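Local atomic coordinates of Cobalt/magnesium transport protein CorA (Methanocaldococcus jannaschii, PDB entry 4EGW), a protein that mediates influx of magnesium ions across the cell membrane as a homopentamer that closes when cytoplasmic magnesium is high and opens when it is low. Residues I98-E106 with L162-I172. Residues are numbered along the deposited sequence; the frame is centred on the assembly and turned at random.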
ATOM      1  N   ILE A  98      -1.921  11.334 -20.936  1.00 54.51           N
ATOM      2  CA  ILE A  98      -1.024  10.414 -20.256  1.00 48.64           C
ATOM      3  C   ILE A  98      -1.506   8.989 -20.452  1.00 46.18           C
ATOM      4  O   ILE A  98      -2.656   8.651 -20.162  1.00 50.37           O
ATOM      5  CB  ILE A  98      -0.901  10.688 -18.738  1.00 51.81           C
ATOM      6  CG1 ILE A  98      -0.758  12.190 -18.452  1.00 53.33           C
ATOM      7  CG2 ILE A  98       0.267   9.874 -18.143  1.00 46.34           C
ATOM      8  CD1 ILE A  98      -2.069  12.939 -18.412  1.00 55.23           C
ATOM      9  N   ILE A  99      -0.615   8.170 -20.981  1.00 45.48           N
ATOM     10  CA  ILE A  99      -0.808   6.739 -21.023  1.00 51.27           C
ATOM     11  C   ILE A  99      -0.097   6.214 -19.789  1.00 52.88           C
ATOM     12  O   ILE A  99       0.985   6.689 -19.432  1.00 56.90           O
ATOM     13  CB  ILE A  99      -0.164   6.124 -22.297  1.00 35.55           C
ATOM     14  CG1 ILE A  99      -0.700   6.812 -23.566  1.00 30.97           C
ATOM     15  CG2 ILE A  99      -0.362   4.596 -22.334  1.00 32.67           C
ATOM     16  CD1 ILE A  99      -2.207   6.745 -23.724  1.00 28.44           C
ATOM     17  N   TYR A 100      -0.696   5.248 -19.115  1.00 45.72           N
ATOM     18  CA  TYR A 100      -0.065   4.734 -17.923  1.00 36.88           C
ATOM     19  C   TYR A 100      -0.378   3.263 -17.781  1.00 44.03           C
ATOM     20  O   TYR A 100      -1.447   2.814 -18.189  1.00 46.08           O
ATOM     21  CB  TYR A 100      -0.579   5.502 -16.724  1.00 35.59           C
ATOM     22  CG  TYR A 100       0.434   5.685 -15.635  1.00 39.07           C
ATOM     23  CD1 TYR A 100       1.443   6.625 -15.753  1.00 41.28           C
ATOM     24  CD2 TYR A 100       0.377   4.921 -14.478  1.00 44.64           C
ATOM     25  CE1 TYR A 100       2.373   6.801 -14.747  1.00 47.80           C
ATOM     26  CE2 TYR A 100       1.298   5.088 -13.466  1.00 48.66           C
ATOM     27  CZ  TYR A 100       2.295   6.030 -13.602  1.00 49.78           C
ATOM     28  OH  TYR A 100       3.213   6.192 -12.589  1.00 53.32           O
ATOM     29  N   LYS A 101       0.566   2.508 -17.225  1.00 48.16           N
ATOM     30  CA  LYS A 101       0.370   1.079 -17.007  1.00 44.80           C
ATOM     31  C   LYS A 101      -0.072   0.787 -15.582  1.00 42.80           C
ATOM     32  O   LYS A 101       0.635   1.085 -14.618  1.00 39.90           O
ATOM     33  CB  LYS A 101       1.639   0.287 -17.319  1.00 44.14           C
ATOM     34  CG  LYS A 101       1.894   0.089 -18.799  1.00 46.27           C
ATOM     35  CD  LYS A 101       1.191  -1.134 -19.360  1.00 32.81           C
ATOM     36  CE  LYS A 101       1.365  -1.172 -20.846  1.00 28.29           C
ATOM     37  NZ  LYS A 101       0.679  -2.365 -21.385  1.00 43.03           N
ATOM     38  N   ALA A 102      -1.242   0.178 -15.465  1.00 40.88           N
ATOM     39  CA  ALA A 102      -1.782  -0.186 -14.181  1.00 40.58           C
ATOM     40  C   ALA A 102      -1.899  -1.703 -14.114  1.00 41.58           C
ATOM     41  O   ALA A 102      -2.109  -2.362 -15.136  1.00 40.25           O
ATOM     42  CB  ALA A 102      -3.128   0.447 -14.013  1.00 41.06           C
ATOM     43  N   PRO A 103      -1.754  -2.266 -12.909  1.00 37.64           N
ATOM     44  CA  PRO A 103      -1.913  -3.709 -12.722  1.00 37.79           C
ATOM     45  C   PRO A 103      -3.267  -4.203 -13.256  1.00 37.67           C
ATOM     46  O   PRO A 103      -4.269  -3.499 -13.180  1.00 47.23           O
ATOM     47  CB  PRO A 103      -1.837  -3.870 -11.194  1.00 40.77           C
ATOM     48  CG  PRO A 103      -1.068  -2.686 -10.726  1.00 40.81           C
ATOM     49  CD  PRO A 103      -1.519  -1.570 -11.629  1.00 40.98           C
ATOM     50  N   LEU A 104      -3.279  -5.410 -13.804  1.00 34.77           N
ATOM     51  CA  LEU A 104      -4.479  -6.009 -14.372  1.00 32.37           C
ATOM     52  C   LEU A 104      -4.620  -7.381 -13.751  1.00 41.94           C
ATOM     53  O   LEU A 104      -3.660  -8.150 -13.685  1.00 47.81           O
ATOM     54  CB  LEU A 104      -4.327  -6.144 -15.881  1.00 29.05           C
ATOM     55  CG  LEU A 104      -5.375  -6.978 -16.609  1.00 41.63           C
ATOM     56  CD1 LEU A 104      -6.750  -6.398 -16.397  1.00 29.85           C
ATOM     57  CD2 LEU A 104      -5.052  -7.094 -18.102  1.00 44.63           C
ATOM     58  N   PHE A 105      -5.814  -7.705 -13.293  1.00 50.86           N
ATOM     59  CA  PHE A 105      -5.986  -8.917 -12.512  1.00 58.86           C
ATOM     60  C   PHE A 105      -6.765  -9.970 -13.289  1.00 59.38           C
ATOM     61  O   PHE A 105      -7.686  -9.656 -14.043  1.00 51.72           O
ATOM     62  CB  PHE A 105      -6.656  -8.588 -11.181  1.00 62.67           C
ATOM     63  CG  PHE A 105      -6.219  -7.264 -10.595  1.00 66.12           C
ATOM     64  CD1 PHE A 105      -6.502  -6.067 -11.249  1.00 68.91           C
ATOM     65  CD2 PHE A 105      -5.544  -7.210  -9.390  1.00 62.63           C
ATOM     66  CE1 PHE A 105      -6.109  -4.851 -10.714  1.00 64.75           C
ATOM     67  CE2 PHE A 105      -5.159  -5.994  -8.849  1.00 58.87           C
ATOM     68  CZ  PHE A 105      -5.436  -4.816  -9.512  1.00 58.50           C
ATOM     69  N   GLU A 106      -6.343 -11.217 -13.124  1.00 66.63           N
ATOM     70  CA  GLU A 106      -6.916 -12.356 -13.820  1.00 78.68           C
ATOM     71  C   GLU A 106      -6.567 -13.564 -12.972  1.00 82.86           C
ATOM     72  O   GLU A 106      -6.110 -13.413 -11.838  1.00 79.47           O
ATOM     73  CB  GLU A 106      -6.283 -12.513 -15.207  1.00 87.52           C
ATOM     74  CG  GLU A 106      -6.028 -11.204 -15.946  1.00 89.85           C
ATOM     75  CD  GLU A 106      -4.727 -11.213 -16.736  1.00 87.40           C
ATOM     76  OE1 GLU A 106      -4.239 -12.315 -17.073  1.00 89.30           O
ATOM     77  OE2 GLU A 106      -4.193 -10.114 -17.011  1.00 81.16           O
ATOM     78  N   LEU A 162      -2.554   8.237 -10.365  1.00 37.89           N
ATOM     79  CA  LEU A 162      -1.225   7.671 -10.584  1.00 42.84           C
ATOM     80  C   LEU A 162      -0.751   6.994  -9.307  1.00 46.02           C
ATOM     81  O   LEU A 162      -0.192   5.890  -9.327  1.00 49.86           O
ATOM     82  CB  LEU A 162      -0.239   8.757 -11.003  1.00 40.15           C
ATOM     83  CG  LEU A 162      -0.130   8.989 -12.517  1.00 41.94           C
ATOM     84  CD1 LEU A 162      -1.481   8.903 -13.208  1.00 44.68           C
ATOM     85  CD2 LEU A 162       0.571  10.301 -12.843  1.00 36.39           C
ATOM     86  N   ASN A 163      -0.997   7.660  -8.189  1.00 39.74           N
ATOM     87  CA  ASN A 163      -0.635   7.102  -6.909  1.00 43.90           C
ATOM     88  C   ASN A 163      -1.377   5.809  -6.635  1.00 52.94           C
ATOM     89  O   ASN A 163      -0.760   4.783  -6.352  1.00 64.80           O
ATOM     90  CB  ASN A 163      -0.925   8.078  -5.786  1.00 44.59           C
ATOM     91  CG  ASN A 163      -0.069   7.816  -4.580  1.00 48.02           C
ATOM     92  OD1 ASN A 163       1.095   7.413  -4.707  1.00 47.90           O
ATOM     93  ND2 ASN A 163      -0.628   8.037  -3.400  1.00 48.96           N
ATOM     94  N   GLU A 164      -2.704   5.856  -6.700  1.00 45.24           N
ATOM     95  CA  GLU A 164      -3.485   4.658  -6.450  1.00 40.60           C
ATOM     96  C   GLU A 164      -3.019   3.541  -7.345  1.00 42.05           C
ATOM     97  O   GLU A 164      -2.917   2.400  -6.907  1.00 53.76           O
ATOM     98  CB  GLU A 164      -4.977   4.893  -6.635  1.00 44.71           C
ATOM     99  CG  GLU A 164      -5.686   5.328  -5.365  1.00 45.74           C
ATOM    100  CD  GLU A 164      -5.301   4.480  -4.163  1.00 48.03           C
ATOM    101  OE1 GLU A 164      -5.213   3.236  -4.307  1.00 45.30           O
ATOM    102  OE2 GLU A 164      -5.078   5.067  -3.076  1.00 49.81           O
ATOM    103  N   ILE A 165      -2.716   3.855  -8.596  1.00 43.89           N
ATOM    104  CA  ILE A 165      -2.210   2.822  -9.477  1.00 44.55           C
ATOM    105  C   ILE A 165      -0.951   2.292  -8.839  1.00 46.91           C
ATOM    106  O   ILE A 165      -0.868   1.117  -8.484  1.00 45.67           O
ATOM    107  CB  ILE A 165      -1.863   3.371 -10.854  1.00 47.33           C
ATOM    108  CG1 ILE A 165      -3.123   3.870 -11.556  1.00 45.78           C
ATOM    109  CG2 ILE A 165      -1.171   2.309 -11.689  1.00 48.09           C
ATOM    110  CD1 ILE A 165      -2.851   4.407 -12.939  1.00 45.11           C
ATOM    111  N   THR A 166       0.011   3.186  -8.630  1.00 47.50           N
ATOM    112  CA  THR A 166       1.303   2.780  -8.092  1.00 45.40           C
ATOM    113  C   THR A 166       1.121   1.906  -6.852  1.00 42.19           C
ATOM    114  O   THR A 166       1.845   0.923  -6.650  1.00 44.31           O
ATOM    115  CB  THR A 166       2.193   3.990  -7.787  1.00 45.73           C
ATOM    116  OG1 THR A 166       2.319   4.799  -8.968  1.00 49.59           O
ATOM    117  CG2 THR A 166       3.575   3.533  -7.344  1.00 39.78           C
ATOM    118  N   ARG A 167       0.132   2.264  -6.041  1.00 37.97           N
ATOM    119  CA  ARG A 167      -0.224   1.496  -4.856  1.00 33.56           C
ATOM    120  C   ARG A 167      -0.796   0.126  -5.196  1.00 40.65           C
ATOM    121  O   ARG A 167      -0.647  -0.824  -4.421  1.00 33.12           O
ATOM    122  CB  ARG A 167      -1.208   2.279  -4.009  1.00 29.28           C
ATOM    123  CG  ARG A 167      -0.547   2.982  -2.850  1.00 39.44           C
ATOM    124  CD  ARG A 167      -1.568   3.767  -2.030  1.00 52.65           C
ATOM    125  NE  ARG A 167      -2.737   2.968  -1.674  1.00 60.72           N
ATOM    126  CZ  ARG A 167      -2.953   2.461  -0.466  1.00 69.94           C
ATOM    127  NH1 ARG A 167      -2.078   2.668   0.509  1.00 70.64           N
ATOM    128  NH2 ARG A 167      -4.050   1.755  -0.230  1.00 76.20           N
ATOM    129  N   SER A 168      -1.457   0.027  -6.348  1.00 49.76           N
ATOM    130  CA  SER A 168      -1.880  -1.274  -6.860  1.00 51.62           C
ATOM    131  C   SER A 168      -0.633  -2.136  -6.973  1.00 51.09           C
ATOM    132  O   SER A 168      -0.556  -3.222  -6.414  1.00 50.68           O
ATOM    133  CB  SER A 168      -2.533  -1.154  -8.246  1.00 54.58           C
ATOM    134  OG  SER A 168      -3.655  -0.289  -8.249  1.00 59.69           O
ATOM    135  N   TYR A 169       0.357  -1.628  -7.692  1.00 46.90           N
ATOM    136  CA  TYR A 169       1.586  -2.368  -7.905  1.00 43.38           C
ATOM    137  C   TYR A 169       2.221  -2.772  -6.587  1.00 43.17           C
ATOM    138  O   TYR A 169       2.606  -3.938  -6.396  1.00 36.45           O
ATOM    139  CB  TYR A 169       2.576  -1.507  -8.656  1.00 40.33           C
ATOM    140  CG  TYR A 169       2.363  -1.411 -10.148  1.00 36.54           C
ATOM    141  CD1 TYR A 169       2.702  -2.465 -10.976  1.00 38.13           C
ATOM    142  CD2 TYR A 169       1.884  -0.245 -10.735  1.00 33.94           C
ATOM    143  CE1 TYR A 169       2.555  -2.374 -12.354  1.00 35.90           C
ATOM    144  CE2 TYR A 169       1.731  -0.149 -12.113  1.00 31.31           C
ATOM    145  CZ  TYR A 169       2.075  -1.217 -12.911  1.00 31.66           C
ATOM    146  OH  TYR A 169       1.936  -1.146 -14.273  1.00 34.75           O
ATOM    147  N   SER A 170       2.343  -1.796  -5.690  1.00 43.70           N
ATOM    148  CA  SER A 170       3.057  -1.992  -4.431  1.00 38.98           C
ATOM    149  C   SER A 170       2.354  -3.019  -3.570  1.00 42.85           C
ATOM    150  O   SER A 170       2.983  -3.762  -2.818  1.00 48.85           O
ATOM    151  CB  SER A 170       3.184  -0.683  -3.655  1.00 32.06           C
ATOM    152  OG  SER A 170       3.937  -0.903  -2.477  1.00 40.25           O
ATOM    153  N   ARG A 171       1.038  -3.059  -3.685  1.00 38.90           N
ATOM    154  CA  ARG A 171       0.266  -4.024  -2.934  1.00 35.55           C
ATOM    155  C   ARG A 171       0.615  -5.436  -3.386  1.00 42.64           C
ATOM    156  O   ARG A 171       0.800  -6.340  -2.577  1.00 52.72           O
ATOM    157  CB  ARG A 171      -1.220  -3.764  -3.146  1.00 34.92           C
ATOM    158  CG  ARG A 171      -2.110  -4.589  -2.244  1.00 41.84           C
ATOM    159  CD  ARG A 171      -2.775  -5.736  -2.992  1.00 42.57           C
ATOM    160  NE  ARG A 171      -3.752  -5.261  -3.968  1.00 49.80           N
ATOM    161  CZ  ARG A 171      -4.946  -5.818  -4.164  1.00 56.93           C
ATOM    162  NH1 ARG A 171      -5.323  -6.868  -3.446  1.00 54.12           N
ATOM    163  NH2 ARG A 171      -5.768  -5.317  -5.079  1.00 62.13           N
ATOM    164  N   ILE A 172       0.712  -5.612  -4.694  1.00 41.72           N
ATOM    165  CA  ILE A 172       0.871  -6.929  -5.278  1.00 44.57           C
ATOM    166  C   ILE A 172       2.299  -7.449  -5.151  1.00 43.41           C
ATOM    167  O   ILE A 172       2.519  -8.647  -4.978  1.00 45.78           O
ATOM    168  CB  ILE A 172       0.435  -6.918  -6.745  1.00 45.65           C
ATOM    169  CG1 ILE A 172      -0.982  -6.341  -6.855  1.00 45.40           C
ATOM    170  CG2 ILE A 172       0.509  -8.314  -7.326  1.00 42.18           C
ATOM    171  CD1 ILE A 172      -1.341  -5.802  -8.242  1.00 49.87           C
TER
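Pro103 sets CG over the centre of the Tyr169 ring, 3.6 Å from the centroid and 9° off its normal. This is a CH-pi contact. The same CG also touches Ser168 CB, and Pro103 CB meets Ile172 CD1 at 3.6 Å. Tyr169 has CG anti to its carbonyl carbon (chi1 -80°), which swings the ring from the helix across to the strand. Tyr169 OH donates to Lys101 O at 2.6 Å. The donor stands above the carbonyl plane, and Asn216 ND2 of helix 193-225 gives the same oxygen a second bond. Phe209 packs edge-to-face with the Tyr169 ring. Further back along the strand, Tyr100 takes Leu162 CG over one face, 4.1 Å from the centroid. Ile165 CD1 touches Tyr100 CD2 at 3.6 Å. Ile165 CG2 rests on Ala102 CB at 3.6 Å. A leucine in place of Tyr169 would probably leave Lys101 O without its hydroxyl donor and Pro103 without an aromatic face. The contact joins strand 96-104 of the cytoplasmic domain's sheet to helix 156-186. In this largely apolar, buried setting, the hydroxyl bond and the Pro103 cover together probably fix the Tyr169 ring, while two donors grip Lys101 O.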